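Local coordinates for protein prophenoloxidase b (Marsupenaeus japonicus, PDB 3WKY) that is the precursor of a type 3 copper phenoloxidase that probably hydroxylates monophenols and oxidises o-diphenols at its dicopper-oxygen centre, at residues S486-V491 with Y544-S549; K502-L507 with V530-T535; N589-V594 with M655-V660. All blocks are in the same frame, centred on the assembly; numbering follows the deposited sequence. Where two conformers were deposited one is given.

Interaction 1: residues S486-V491 with Y544-S549; sequences SYTITV and YITRHS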
ATOM      1  N   SER A 486      30.417  21.452  42.587  1.00 26.24           N
ATOM      2  CA  SER A 486      31.713  21.885  42.096  0.52 22.33           C
ATOM      3  C   SER A 486      32.523  20.670  41.669  1.00 19.51           C
ATOM      4  O   SER A 486      32.153  19.529  41.954  1.00 25.95           O
ATOM      5  CB  SER A 486      32.474  22.653  43.171  0.52 28.85           C
ATOM      6  OG  SER A 486      32.984  21.756  44.135  0.52 25.78           O
ATOM      7  N   TYR A 487      33.612  20.915  40.954  1.00 22.66           N
ATOM      8  CA  TYR A 487      34.528  19.839  40.597  1.00 25.09           C
ATOM      9  C   TYR A 487      35.959  20.344  40.741  1.00 24.09           C
ATOM     10  O   TYR A 487      36.211  21.545  40.624  1.00 24.47           O
ATOM     11  CB  TYR A 487      34.269  19.292  39.181  1.00 24.26           C
ATOM     12  CG  TYR A 487      34.520  20.275  38.060  1.00 24.99           C
ATOM     13  CD1 TYR A 487      35.806  20.531  37.607  1.00 25.16           C
ATOM     14  CD2 TYR A 487      33.462  20.921  37.426  1.00 25.12           C
ATOM     15  CE1 TYR A 487      36.038  21.428  36.592  1.00 27.79           C
ATOM     16  CE2 TYR A 487      33.688  21.813  36.394  1.00 20.56           C
ATOM     17  CZ  TYR A 487      34.968  22.061  35.981  1.00 23.12           C
ATOM     18  OH  TYR A 487      35.200  22.953  34.960  1.00 24.21           O
ATOM     19  N   THR A 488      36.889  19.431  40.985  1.00 21.68           N
ATOM     20  CA  THR A 488      38.296  19.806  41.071  1.00 23.58           C
ATOM     21  C   THR A 488      39.134  18.918  40.166  1.00 19.22           C
ATOM     22  O   THR A 488      39.016  17.686  40.199  1.00 25.15           O
ATOM     23  CB  THR A 488      38.812  19.737  42.517  1.00 25.87           C
ATOM     24  OG1 THR A 488      38.072  20.665  43.319  1.00 27.57           O
ATOM     25  CG2 THR A 488      40.305  20.102  42.577  1.00 22.77           C
ATOM     26  N   ILE A 489      39.960  19.557  39.343  1.00 20.36           N
ATOM     27  CA  ILE A 489      40.866  18.844  38.471  1.00 20.04           C
ATOM     28  C   ILE A 489      42.272  18.996  39.045  1.00 22.69           C
ATOM     29  O   ILE A 489      42.720  20.113  39.300  1.00 22.41           O
ATOM     30  CB  ILE A 489      40.866  19.432  37.051  1.00 23.17           C
ATOM     31  CG1 ILE A 489      39.430  19.556  36.507  1.00 20.29           C
ATOM     32  CG2 ILE A 489      41.731  18.582  36.121  1.00 19.21           C
ATOM     33  CD1 ILE A 489      38.636  18.255  36.547  1.00 22.27           C
ATOM     34  N   THR A 490      42.949  17.874  39.256  1.00 23.14           N
ATOM     35  CA  THR A 490      44.345  17.902  39.687  1.00 22.58           C
ATOM     36  C   THR A 490      45.216  17.718  38.452  1.00 25.98           C
ATOM     37  O   THR A 490      45.056  16.734  37.718  1.00 25.27           O
ATOM     38  CB  THR A 490      44.631  16.777  40.688  1.00 19.56           C
ATOM     39  OG1 THR A 490      43.742  16.898  41.812  1.00 26.55           O
ATOM     40  CG2 THR A 490      46.081  16.851  41.192  1.00 22.38           C
ATOM     41  N   VAL A 491      46.122  18.663  38.204  1.00 23.10           N
ATOM     42  CA  VAL A 491      47.004  18.566  37.046  1.00 18.71           C
ATOM     43  C   VAL A 491      48.476  18.673  37.452  1.00 31.41           C
ATOM     44  O   VAL A 491      48.793  19.096  38.564  1.00 26.44           O
ATOM     45  CB  VAL A 491      46.701  19.636  35.993  1.00 21.99           C
ATOM     46  CG1 VAL A 491      45.223  19.599  35.595  1.00 17.81           C
ATOM     47  CG2 VAL A 491      47.071  21.017  36.503  1.00 25.59           C
ATOM     48  N   TYR A 544      45.655  22.469  41.567  1.00 29.80           N
ATOM     49  CA  TYR A 544      44.268  22.061  41.722  1.00 31.42           C
ATOM     50  C   TYR A 544      43.405  23.165  41.147  1.00 32.75           C
ATOM     51  O   TYR A 544      43.559  24.334  41.511  1.00 25.94           O
ATOM     52  CB  TYR A 544      43.932  21.839  43.198  1.00 29.98           C
ATOM     53  CG  TYR A 544      44.874  20.877  43.889  1.00 32.12           C
ATOM     54  CD1 TYR A 544      44.702  19.506  43.770  1.00 31.21           C
ATOM     55  CD2 TYR A 544      45.941  21.340  44.655  1.00 32.87           C
ATOM     56  CE1 TYR A 544      45.560  18.620  44.387  1.00 33.80           C
ATOM     57  CE2 TYR A 544      46.803  20.455  45.280  1.00 34.22           C
ATOM     58  CZ  TYR A 544      46.606  19.098  45.140  1.00 43.44           C
ATOM     59  OH  TYR A 544      47.449  18.201  45.752  1.00 38.99           O
ATOM     60  N   ILE A 545      42.516  22.810  40.225  1.00 25.48           N
ATOM     61  CA  ILE A 545      41.634  23.799  39.621  1.00 25.50           C
ATOM     62  C   ILE A 545      40.201  23.414  39.961  1.00 28.56           C
ATOM     63  O   ILE A 545      39.753  22.309  39.639  1.00 26.07           O
ATOM     64  CB  ILE A 545      41.810  23.885  38.093  1.00 29.72           C
ATOM     65  CG1 ILE A 545      43.237  24.302  37.735  1.00 37.20           C
ATOM     66  CG2 ILE A 545      40.832  24.880  37.505  1.00 26.00           C
ATOM     67  CD1 ILE A 545      44.049  23.201  37.107  1.00 34.68           C
ATOM     68  N   THR A 546      39.502  24.324  40.632  1.00 27.93           N
ATOM     69  CA  THR A 546      38.164  24.063  41.141  1.00 27.34           C
ATOM     70  C   THR A 546      37.179  24.997  40.453  1.00 30.08           C
ATOM     71  O   THR A 546      37.414  26.205  40.383  1.00 26.13           O
ATOM     72  CB  THR A 546      38.095  24.316  42.657  1.00 31.02           C
ATOM     73  OG1 THR A 546      38.856  23.314  43.341  1.00 29.78           O
ATOM     74  CG2 THR A 546      36.650  24.275  43.146  1.00 27.68           C
ATOM     75  N   ARG A 547      36.087  24.436  39.935  1.00 23.17           N
ATOM     76  CA  ARG A 547      35.053  25.233  39.298  1.00 25.49           C
ATOM     77  C   ARG A 547      33.706  24.950  39.927  1.00 24.06           C
ATOM     78  O   ARG A 547      33.378  23.799  40.229  1.00 25.99           O
ATOM     79  CB  ARG A 547      34.986  24.928  37.797  1.00 25.24           C
ATOM     80  CG  ARG A 547      36.141  25.510  37.012  1.00 27.91           C
ATOM     81  CD  ARG A 547      35.900  26.968  36.677  1.00 30.62           C
ATOM     82  NE  ARG A 547      35.132  27.104  35.441  1.00 28.67           N
ATOM     83  CZ  ARG A 547      34.966  28.244  34.778  1.00 32.86           C
ATOM     84  NH1 ARG A 547      35.509  29.363  35.233  1.00 28.13           N
ATOM     85  NH2 ARG A 547      34.256  28.265  33.654  1.00 27.75           N
ATOM     86  N   HIS A 548      32.920  26.002  40.124  1.00 22.08           N
ATOM     87  CA  HIS A 548      31.556  25.892  40.644  0.58 24.57           C
ATOM     88  C   HIS A 548      30.610  25.784  39.460  1.00 21.56           C
ATOM     89  O   HIS A 548      30.889  26.336  38.400  1.00 20.72           O
ATOM     90  CB  HIS A 548      31.186  27.136  41.456  0.58 23.79           C
ATOM     91  CG  HIS A 548      29.865  27.032  42.166  0.58 26.28           C
ATOM     92  ND1 HIS A 548      28.660  27.237  41.532  0.58 25.46           N
ATOM     93  CD2 HIS A 548      29.574  26.755  43.459  0.58 29.15           C
ATOM     94  CE1 HIS A 548      27.675  27.079  42.403  0.58 25.58           C
ATOM     95  NE2 HIS A 548      28.202  26.793  43.578  0.58 30.37           N
ATOM     96  N   SER A 549      29.494  25.104  39.649  1.00 23.52           N
ATOM     97  CA  SER A 549      28.558  24.893  38.544  1.00 23.55           C
ATOM     98  C   SER A 549      27.996  26.204  37.986  1.00 27.13           C
ATOM     99  O   SER A 549      27.769  26.315  36.778  1.00 23.18           O
ATOM    100  CB  SER A 549      27.465  23.896  38.949  1.00 21.67           C
ATOM    101  OG  SER A 549      26.711  24.343  40.063  1.00 22.76           O
TER

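Interaction 2: residues K502-L507 with V530-T535; sequences KLRIFL and VDVFET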
ATOM      1  N   LYS A 502      43.618  25.364  28.532  1.00 24.15           N
ATOM      2  CA  LYS A 502      42.161  25.396  28.491  1.00 22.69           C
ATOM      3  C   LYS A 502      41.651  24.014  28.909  1.00 20.73           C
ATOM      4  O   LYS A 502      42.084  22.997  28.368  1.00 25.72           O
ATOM      5  CB  LYS A 502      41.677  25.772  27.091  1.00 24.20           C
ATOM      6  CG  LYS A 502      40.190  25.494  26.851  1.00 25.22           C
ATOM      7  CD  LYS A 502      39.647  26.341  25.703  1.00 30.13           C
ATOM      8  CE  LYS A 502      39.203  27.702  26.212  1.00 35.40           C
ATOM      9  NZ  LYS A 502      38.702  28.578  25.115  1.00 35.51           N
ATOM     10  N   LEU A 503      40.781  23.976  29.914  1.00 18.12           N
ATOM     11  CA  LEU A 503      40.171  22.724  30.333  1.00 17.65           C
ATOM     12  C   LEU A 503      38.897  22.540  29.503  1.00 21.63           C
ATOM     13  O   LEU A 503      38.135  23.486  29.311  1.00 20.84           O
ATOM     14  CB  LEU A 503      39.837  22.755  31.815  1.00 23.65           C
ATOM     15  CG  LEU A 503      41.051  22.504  32.720  1.00 23.68           C
ATOM     16  CD1 LEU A 503      40.695  22.764  34.174  1.00 25.68           C
ATOM     17  CD2 LEU A 503      41.529  21.071  32.532  1.00 20.46           C
ATOM     18  N   ARG A 504      38.694  21.327  29.000  1.00 19.14           N
ATOM     19  CA  ARG A 504      37.532  21.037  28.159  1.00 18.37           C
ATOM     20  C   ARG A 504      36.868  19.840  28.781  1.00 19.83           C
ATOM     21  O   ARG A 504      37.459  18.765  28.845  1.00 20.40           O
ATOM     22  CB  ARG A 504      38.001  20.692  26.756  1.00 18.07           C
ATOM     23  CG  ARG A 504      38.808  21.792  26.101  1.00 19.88           C
ATOM     24  CD  ARG A 504      39.361  21.335  24.787  1.00 19.27           C
ATOM     25  NE  ARG A 504      40.219  22.350  24.194  1.00 20.98           N
ATOM     26  CZ  ARG A 504      39.797  23.335  23.413  1.00 21.28           C
ATOM     27  NH1 ARG A 504      38.506  23.439  23.087  1.00 20.51           N
ATOM     28  NH2 ARG A 504      40.673  24.207  22.937  1.00 22.96           N
ATOM     29  N   ILE A 505      35.640  20.021  29.251  1.00 19.07           N
ATOM     30  CA  ILE A 505      34.971  18.989  30.028  1.00 14.05           C
ATOM     31  C   ILE A 505      33.626  18.656  29.384  1.00 19.80           C
ATOM     32  O   ILE A 505      32.838  19.560  29.128  1.00 18.08           O
ATOM     33  CB  ILE A 505      34.753  19.469  31.460  1.00 17.74           C
ATOM     34  CG1 ILE A 505      36.128  19.816  32.067  1.00 20.95           C
ATOM     35  CG2 ILE A 505      34.036  18.412  32.272  1.00 17.50           C
ATOM     36  CD1 ILE A 505      36.152  19.965  33.564  1.00 27.49           C
ATOM     37  N   PHE A 506      33.385  17.371  29.108  1.00 19.34           N
ATOM     38  CA  PHE A 506      32.158  16.953  28.397  1.00 15.79           C
ATOM     39  C   PHE A 506      31.503  15.773  29.107  1.00 17.24           C
ATOM     40  O   PHE A 506      32.177  15.003  29.795  1.00 18.22           O
ATOM     41  CB  PHE A 506      32.473  16.576  26.937  1.00 14.20           C
ATOM     42  CG  PHE A 506      32.854  17.749  26.076  1.00 15.94           C
ATOM     43  CD1 PHE A 506      34.165  18.199  26.023  1.00 20.96           C
ATOM     44  CD2 PHE A 506      31.893  18.413  25.320  1.00 19.49           C
ATOM     45  CE1 PHE A 506      34.512  19.294  25.231  1.00 25.06           C
ATOM     46  CE2 PHE A 506      32.235  19.500  24.527  1.00 18.69           C
ATOM     47  CZ  PHE A 506      33.545  19.936  24.477  1.00 25.61           C
ATOM     48  N   LEU A 507      30.187  15.627  28.925  1.00 15.68           N
ATOM     49  CA  LEU A 507      29.404  14.614  29.621  1.00 15.44           C
ATOM     50  C   LEU A 507      28.686  13.758  28.577  1.00 20.00           C
ATOM     51  O   LEU A 507      28.272  14.282  27.538  1.00 17.97           O
ATOM     52  CB  LEU A 507      28.338  15.288  30.501  1.00 18.70           C
ATOM     53  CG  LEU A 507      27.529  14.436  31.490  1.00 19.79           C
ATOM     54  CD1 LEU A 507      28.356  14.129  32.743  1.00 22.59           C
ATOM     55  CD2 LEU A 507      26.226  15.130  31.875  1.00 20.10           C
ATOM     56  N   VAL A 530      30.160  20.592  29.364  1.00 16.60           N
ATOM     57  CA  VAL A 530      29.947  20.821  30.787  1.00 19.57           C
ATOM     58  C   VAL A 530      30.623  22.145  31.144  1.00 19.16           C
ATOM     59  O   VAL A 530      30.028  23.002  31.809  1.00 22.64           O
ATOM     60  CB  VAL A 530      30.589  19.707  31.628  1.00 20.61           C
ATOM     61  CG1 VAL A 530      30.601  20.074  33.128  1.00 21.43           C
ATOM     62  CG2 VAL A 530      29.866  18.393  31.410  1.00 22.12           C
ATOM     63  N   ASP A 531      31.853  22.312  30.661  1.00 19.13           N
ATOM     64  CA  ASP A 531      32.660  23.489  30.986  1.00 20.64           C
ATOM     65  C   ASP A 531      33.901  23.513  30.104  1.00 16.17           C
ATOM     66  O   ASP A 531      34.666  22.540  30.061  1.00 19.56           O
ATOM     67  CB  ASP A 531      33.067  23.437  32.468  1.00 22.38           C
ATOM     68  CG  ASP A 531      33.313  24.822  33.077  1.00 25.32           C
ATOM     69  OD1 ASP A 531      33.111  25.850  32.394  1.00 20.88           O
ATOM     70  OD2 ASP A 531      33.691  24.874  34.271  1.00 29.80           O
ATOM     71  N   VAL A 532      34.089  24.615  29.384  1.00 17.51           N
ATOM     72  CA  VAL A 532      35.266  24.799  28.542  1.00 22.07           C
ATOM     73  C   VAL A 532      35.765  26.206  28.816  1.00 25.42           C
ATOM     74  O   VAL A 532      35.056  27.171  28.549  1.00 22.94           O
ATOM     75  CB  VAL A 532      34.926  24.648  27.035  1.00 25.66           C
ATOM     76  CG1 VAL A 532      36.091  25.122  26.164  1.00 23.91           C
ATOM     77  CG2 VAL A 532      34.553  23.204  26.710  1.00 21.84           C
ATOM     78  N   PHE A 533      36.970  26.333  29.376  1.00 20.32           N
ATOM     79  CA  PHE A 533      37.434  27.638  29.833  1.00 27.98           C
ATOM     80  C   PHE A 533      38.956  27.669  29.976  1.00 27.94           C
ATOM     81  O   PHE A 533      39.588  26.617  30.141  1.00 22.61           O
ATOM     82  CB  PHE A 533      36.798  27.950  31.190  1.00 25.43           C
ATOM     83  CG  PHE A 533      37.310  27.081  32.301  1.00 29.46           C
ATOM     84  CD1 PHE A 533      36.781  25.814  32.510  1.00 23.63           C
ATOM     85  CD2 PHE A 533      38.340  27.520  33.123  1.00 32.63           C
ATOM     86  CE1 PHE A 533      37.261  25.001  33.518  1.00 34.61           C
ATOM     87  CE2 PHE A 533      38.823  26.714  34.132  1.00 26.59           C
ATOM     88  CZ  PHE A 533      38.287  25.453  34.331  1.00 29.86           C
ATOM     89  N   GLU A 534      39.546  28.864  29.921  1.00 26.74           N
ATOM     90  CA  GLU A 534      40.984  28.993  30.158  0.54 26.81           C
ATOM     91  C   GLU A 534      41.285  29.214  31.639  1.00 24.37           C
ATOM     92  O   GLU A 534      40.577  29.937  32.334  1.00 27.30           O
ATOM     93  CB  GLU A 534      41.616  30.111  29.316  0.54 28.43           C
ATOM     94  CG  GLU A 534      43.141  30.194  29.485  0.54 25.24           C
ATOM     95  CD  GLU A 534      43.804  31.205  28.569  0.54 36.90           C
ATOM     96  OE1 GLU A 534      43.169  31.628  27.578  0.54 37.72           O
ATOM     97  OE2 GLU A 534      44.968  31.576  28.846  0.54 37.44           O
ATOM     98  N   THR A 535      42.338  28.569  32.120  1.00 25.80           N
ATOM     99  CA  THR A 535      42.749  28.699  33.514  1.00 32.51           C
ATOM    100  C   THR A 535      43.746  29.838  33.667  1.00 27.46           C
ATOM    101  O   THR A 535      44.229  30.398  32.675  1.00 27.52           O
ATOM    102  CB  THR A 535      43.458  27.435  33.991  1.00 29.78           C
ATOM    103  OG1 THR A 535      44.689  27.293  33.271  1.00 27.36           O
ATOM    104  CG2 THR A 535      42.585  26.205  33.766  1.00 37.36           C
TER

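Interaction 3: residues N589-V594 with M655-V660; sequences NFHFFV and MMLQEV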
ATOM      1  N   ASN A 589      24.658   6.342  35.255  1.00 17.23           N
ATOM      2  CA  ASN A 589      26.095   6.573  35.125  0.59 21.75           C
ATOM      3  C   ASN A 589      26.490   7.355  33.874  1.00 24.60           C
ATOM      4  O   ASN A 589      26.056   7.032  32.771  1.00 22.09           O
ATOM      5  CB  ASN A 589      26.844   5.239  35.167  0.59 24.08           C
ATOM      6  CG  ASN A 589      26.492   4.422  36.393  0.59 23.94           C
ATOM      7  OD1 ASN A 589      26.060   3.273  36.287  0.59 38.17           O
ATOM      8  ND2 ASN A 589      26.665   5.013  37.564  0.59 25.36           N
ATOM      9  N   PHE A 590      27.328   8.377  34.058  1.00 18.80           N
ATOM     10  CA  PHE A 590      27.794   9.230  32.965  1.00 21.39           C
ATOM     11  C   PHE A 590      29.311   9.310  32.907  1.00 22.31           C
ATOM     12  O   PHE A 590      29.984   9.348  33.946  1.00 22.66           O
ATOM     13  CB  PHE A 590      27.263  10.659  33.118  1.00 21.59           C
ATOM     14  CG  PHE A 590      25.785  10.799  32.890  1.00 17.64           C
ATOM     15  CD1 PHE A 590      24.880  10.432  33.875  1.00 17.75           C
ATOM     16  CD2 PHE A 590      25.303  11.350  31.706  1.00 18.83           C
ATOM     17  CE1 PHE A 590      23.514  10.573  33.678  1.00 19.91           C
ATOM     18  CE2 PHE A 590      23.930  11.498  31.493  1.00 19.05           C
ATOM     19  CZ  PHE A 590      23.035  11.106  32.488  1.00 18.83           C
ATOM     20  N   HIS A 591      29.845   9.355  31.687  1.00 20.82           N
ATOM     21  CA  HIS A 591      31.243   9.706  31.487  1.00 22.12           C
ATOM     22  C   HIS A 591      31.417  11.199  31.738  1.00 22.39           C
ATOM     23  O   HIS A 591      30.573  12.000  31.340  1.00 19.38           O
ATOM     24  CB  HIS A 591      31.678   9.433  30.049  1.00 18.93           C
ATOM     25  CG  HIS A 591      31.711   7.985  29.670  1.00 22.30           C
ATOM     26  ND1 HIS A 591      32.497   7.058  30.323  1.00 24.79           N
ATOM     27  CD2 HIS A 591      31.094   7.316  28.666  1.00 23.44           C
ATOM     28  CE1 HIS A 591      32.339   5.875  29.756  1.00 26.54           C
ATOM     29  NE2 HIS A 591      31.496   6.004  28.746  1.00 24.31           N
ATOM     30  N   PHE A 592      32.540  11.568  32.354  1.00 20.23           N
ATOM     31  CA  PHE A 592      32.885  12.963  32.624  1.00 21.00           C
ATOM     32  C   PHE A 592      34.302  13.105  32.066  1.00 24.36           C
ATOM     33  O   PHE A 592      35.294  12.800  32.738  1.00 21.24           O
ATOM     34  CB  PHE A 592      32.825  13.187  34.142  1.00 20.57           C
ATOM     35  CG  PHE A 592      32.902  14.630  34.594  1.00 20.77           C
ATOM     36  CD1 PHE A 592      34.137  15.219  34.880  1.00 24.22           C
ATOM     37  CD2 PHE A 592      31.744  15.358  34.852  1.00 24.04           C
ATOM     38  CE1 PHE A 592      34.213  16.537  35.345  1.00 19.61           C
ATOM     39  CE2 PHE A 592      31.811  16.670  35.320  1.00 25.73           C
ATOM     40  CZ  PHE A 592      33.053  17.257  35.570  1.00 23.17           C
ATOM     41  N   PHE A 593      34.392  13.519  30.807  1.00 18.25           N
ATOM     42  CA  PHE A 593      35.662  13.585  30.081  1.00 19.07           C
ATOM     43  C   PHE A 593      36.349  14.913  30.371  1.00 19.39           C
ATOM     44  O   PHE A 593      35.710  15.969  30.312  1.00 17.39           O
ATOM     45  CB  PHE A 593      35.385  13.459  28.571  1.00 18.50           C
ATOM     46  CG  PHE A 593      36.575  13.791  27.668  1.00 17.39           C
ATOM     47  CD1 PHE A 593      36.866  15.114  27.312  1.00 15.85           C
ATOM     48  CD2 PHE A 593      37.341  12.780  27.120  1.00 17.25           C
ATOM     49  CE1 PHE A 593      37.927  15.415  26.467  1.00 15.09           C
ATOM     50  CE2 PHE A 593      38.411  13.067  26.270  1.00 15.40           C
ATOM     51  CZ  PHE A 593      38.699  14.390  25.938  1.00 17.29           C
ATOM     52  N   VAL A 594      37.648  14.866  30.670  1.00 21.02           N
ATOM     53  CA  VAL A 594      38.416  16.076  30.974  1.00 20.57           C
ATOM     54  C   VAL A 594      39.677  16.126  30.118  1.00 19.85           C
ATOM     55  O   VAL A 594      40.464  15.176  30.114  1.00 22.61           O
ATOM     56  CB  VAL A 594      38.846  16.109  32.468  1.00 18.27           C
ATOM     57  CG1 VAL A 594      39.649  17.386  32.776  1.00 21.14           C
ATOM     58  CG2 VAL A 594      37.636  15.983  33.380  1.00 20.43           C
ATOM     59  N   MET A 655      44.529  13.859  28.991  1.00 23.45           N
ATOM     60  CA  MET A 655      43.113  13.524  29.075  1.00 23.39           C
ATOM     61  C   MET A 655      42.860  12.548  30.202  1.00 21.59           C
ATOM     62  O   MET A 655      43.670  11.640  30.449  1.00 23.68           O
ATOM     63  CB  MET A 655      42.615  12.895  27.771  1.00 19.33           C
ATOM     64  CG  MET A 655      42.842  13.692  26.509  1.00 21.76           C
ATOM     65  SD  MET A 655      42.172  12.683  25.142  1.00 22.61           S
ATOM     66  CE  MET A 655      42.763  13.596  23.721  1.00 18.65           C
ATOM     67  N   MET A 656      41.733  12.721  30.884  1.00 18.80           N
ATOM     68  CA  MET A 656      41.310  11.762  31.904  1.00 20.98           C
ATOM     69  C   MET A 656      39.810  11.509  31.810  1.00 25.69           C
ATOM     70  O   MET A 656      39.032  12.431  31.561  1.00 24.06           O
ATOM     71  CB  MET A 656      41.683  12.244  33.312  1.00 28.29           C
ATOM     72  CG  MET A 656      41.190  11.336  34.442  1.00 23.89           C
ATOM     73  SD  MET A 656      42.176  11.524  35.965  1.00 31.06           S
ATOM     74  CE  MET A 656      43.721  10.752  35.466  1.00 35.69           C
ATOM     75  N   LEU A 657      39.410  10.257  32.004  1.00 21.91           N
ATOM     76  CA  LEU A 657      37.992   9.904  31.961  1.00 21.59           C
ATOM     77  C   LEU A 657      37.461   9.617  33.357  1.00 25.41           C
ATOM     78  O   LEU A 657      37.788   8.599  33.968  1.00 27.69           O
ATOM     79  CB  LEU A 657      37.767   8.691  31.059  1.00 24.22           C
ATOM     80  CG  LEU A 657      36.306   8.285  30.869  1.00 29.11           C
ATOM     81  CD1 LEU A 657      35.576   9.356  30.049  1.00 20.28           C
ATOM     82  CD2 LEU A 657      36.198   6.901  30.214  1.00 26.35           C
ATOM     83  N   GLN A 658      36.646  10.532  33.860  1.00 20.06           N
ATOM     84  CA  GLN A 658      36.024  10.389  35.167  0.56 19.91           C
ATOM     85  C   GLN A 658      34.592   9.868  34.957  1.00 27.72           C
ATOM     86  O   GLN A 658      34.123   9.756  33.817  1.00 23.47           O
ATOM     87  CB  GLN A 658      36.124  11.741  35.918  0.56 21.82           C
ATOM     88  CG  GLN A 658      35.031  12.122  36.920  0.56 21.13           C
ATOM     89  CD  GLN A 658      35.279  11.665  38.342  0.56 28.70           C
ATOM     90  OE1 GLN A 658      36.082  10.764  38.600  0.56 24.08           O
ATOM     91  NE2 GLN A 658      34.572  12.291  39.286  0.56 18.64           N
ATOM     92  N   GLU A 659      33.913   9.544  36.047  1.00 23.82           N
ATOM     93  CA  GLU A 659      32.572   9.003  35.985  1.00 26.75           C
ATOM     94  C   GLU A 659      31.753   9.609  37.118  1.00 29.23           C
ATOM     95  O   GLU A 659      32.245   9.736  38.243  1.00 24.56           O
ATOM     96  CB  GLU A 659      32.671   7.489  36.150  1.00 29.45           C
ATOM     97  CG  GLU A 659      31.553   6.705  35.552  1.00 37.07           C
ATOM     98  CD  GLU A 659      31.848   5.207  35.519  1.00 42.10           C
ATOM     99  OE1 GLU A 659      31.475   4.507  36.483  1.00 41.30           O
ATOM    100  OE2 GLU A 659      32.450   4.732  34.527  1.00 37.73           O
ATOM    101  N   VAL A 660      30.520  10.020  36.830  1.00 19.44           N
ATOM    102  CA  VAL A 660      29.620  10.485  37.883  1.00 19.70           C
ATOM    103  C   VAL A 660      28.300   9.735  37.813  1.00 26.05           C
ATOM    104  O   VAL A 660      27.963   9.153  36.774  1.00 23.68           O
ATOM    105  CB  VAL A 660      29.357  12.013  37.821  1.00 22.64           C
ATOM    106  CG1 VAL A 660      30.674  12.780  37.860  1.00 24.01           C
ATOM    107  CG2 VAL A 660      28.544  12.387  36.585  1.00 25.10           C
TER
HETATM  108  O   HOH W   1      33.780   6.529  32.717  1.00 27.34           O

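Interaction 1: residues S486-V491 with Y544-S549
OG1 of T488 and OG1 of T546 lie 2.8 Å apart in a hydroxyl-to-hydroxyl hydrogen bond between directly paired residues. Each OG1 stands anti to its own carbonyl carbon, beside the backbone N (chi1 -62° in T488, -69° in T546), and this brings the two oxygens together across a non-hydrogen-bonded pair of the antiparallel strands. On the same face, Y544 turns a ring edge to T490, whose OG1 is 3.4 Å from CD1 of Y544. The backbones bond in mutual pairs at Y487 with R547 and at I489 with I545, the shortest being I489 N to I545 O at 2.8 Å.

On the other face an aromatic ring packs against an arginine. The ring of Y487 lies alongside the side chain of R547, and R547 CB sits over one ring face, 3.9 Å from the centroid, as a CH-pi contact. Beyond CB the arginine bends twice, and its guanidinium plane is turned 65° from the ring. R547 NE and Y487 OH both reach OD2 of D531, the former in a salt bridge and the latter in a probable hydrogen bond. Further along, CD1 of I545 meets CG2 of V491 at 3.8 Å.

Strand 485-493 is the middle strand of a three-stranded sheet in the Ig-like domain, with strand 424-432 on its second edge; Y487 and I545 face I505, L503 and F533 of the opposing sheet.

Interaction 2: residues K502-L507 with V530-T535
Opposite I505, the partner strand fits two residues, V530 and D531, into one position, a classic beta bulge in strand 528-534, which is the outermost strand within this chain of the larger sheet of the Ig-like domain. O of I505 takes N-H groups from both: V530 N lies 2.9 Å from I505 O, while D531 N is a weak donor to I505 O at 3.3 Å. In return, I505 N bonds to D531 O at 2.8 Å. Beyond the bulge the antiparallel pairing is regular, with L503 and F533 exchanging two backbone hydrogen bonds.

Apolar contacts divide between the two faces. At the bulge, CG2 of I505 meets CB of V530 at 3.7 Å, and V530 CG2 rests against CB of L507. On the face of L503 and F533, a chi1 of 69° sets CG of F533 between its backbone N and carbonyl carbon, and the ring lies beside the leucine, its CZ approaching L503 CD1 to 3.6 Å. T535 CG2 touches the same leucine methyl. This face looks onto Y487 and I545 of the smaller sheet. V532 points the other way, and its CG2 lies 4.1 Å from CZ of F506.

The long polar chains share the face of V532. K502 CD packs against V532 CG1 at 3.8 Å, and a bend at chi3 (-86°) carries CE back over the backbone of F533 and E534. An alanine at K502 would probably open a gap beside V532 CG1 and leave the guanidinium of R504 freer to shift. That guanidinium forms a salt bridge to D628 through NH1, and K502 CD lies 3.6 Å above its plane, toward the rim.

Interaction 3: residues N589-V594 with M655-V660
N589 and V660 meet through the backbone, with CA of the asparagine near V660 O, and the antiparallel pairing proper begins one residue on. F590 and V660 exchange two hydrogen bonds, F590 N to V660 O being 2.9 Å and almost straight at 169°, while CB of F590 lies against V660 CG2.

H591 follows on the opposite face. A water sits in the plane of its ring, 2.8 Å from ND1, and donates to OE2 of E659 at 2.9 Å; a weak third bond runs from the water to Q658 O. E659 OE2 also forms a salt bridge with K510, so the water links the imidazole to a carboxylate that is itself held. CD2 of L657 comes within 3.7 Å of H591 ND1.

F592 N approaches Q658 O from 50° above the carbonyl plane, at 2.8 Å. The F592 side chain crosses that of Q658, and its CB lies against Q658 CG. With CG anti to the backbone N (chi1 -169°), the F592 ring brings CD1 to 3.8 Å from Q658 CG, and V660 CG1 nears ring atom CD2. F593 returns to the H591 face, where CE2 approaches SD of M655 at 3.9 Å in an oblique Met-aromatic contact. V594 closes the pairing with two backbone bonds to M656.

Helix 645-650 covers H591 and F593, whereas F592 and V594 point inward to V428 of the smaller sheet, the two-layer packing of a hemocyanin-type Ig-like sandwich.

In the fold
Of the strands in these contacts, 485-493 of the smaller sheet comes first from the N terminus, and the chain then crosses into the larger sheet with strand 501-509. Strand 528-534 returns beside it, so interaction 2 closes a short loop. Strand 541-548 then goes back to the smaller sheet and interaction 1 closes a wider loop, inside which interaction 2 is nested. Interaction 3 follows in series, joining strand 588-598 to strand 655-664. Interactions 2 and 3 share the larger sheet, where strands 501-509 and 588-598 are neighbours linked by F506 O and F593 N. Interaction 1 lies across the sandwich, its I489 packing on V594.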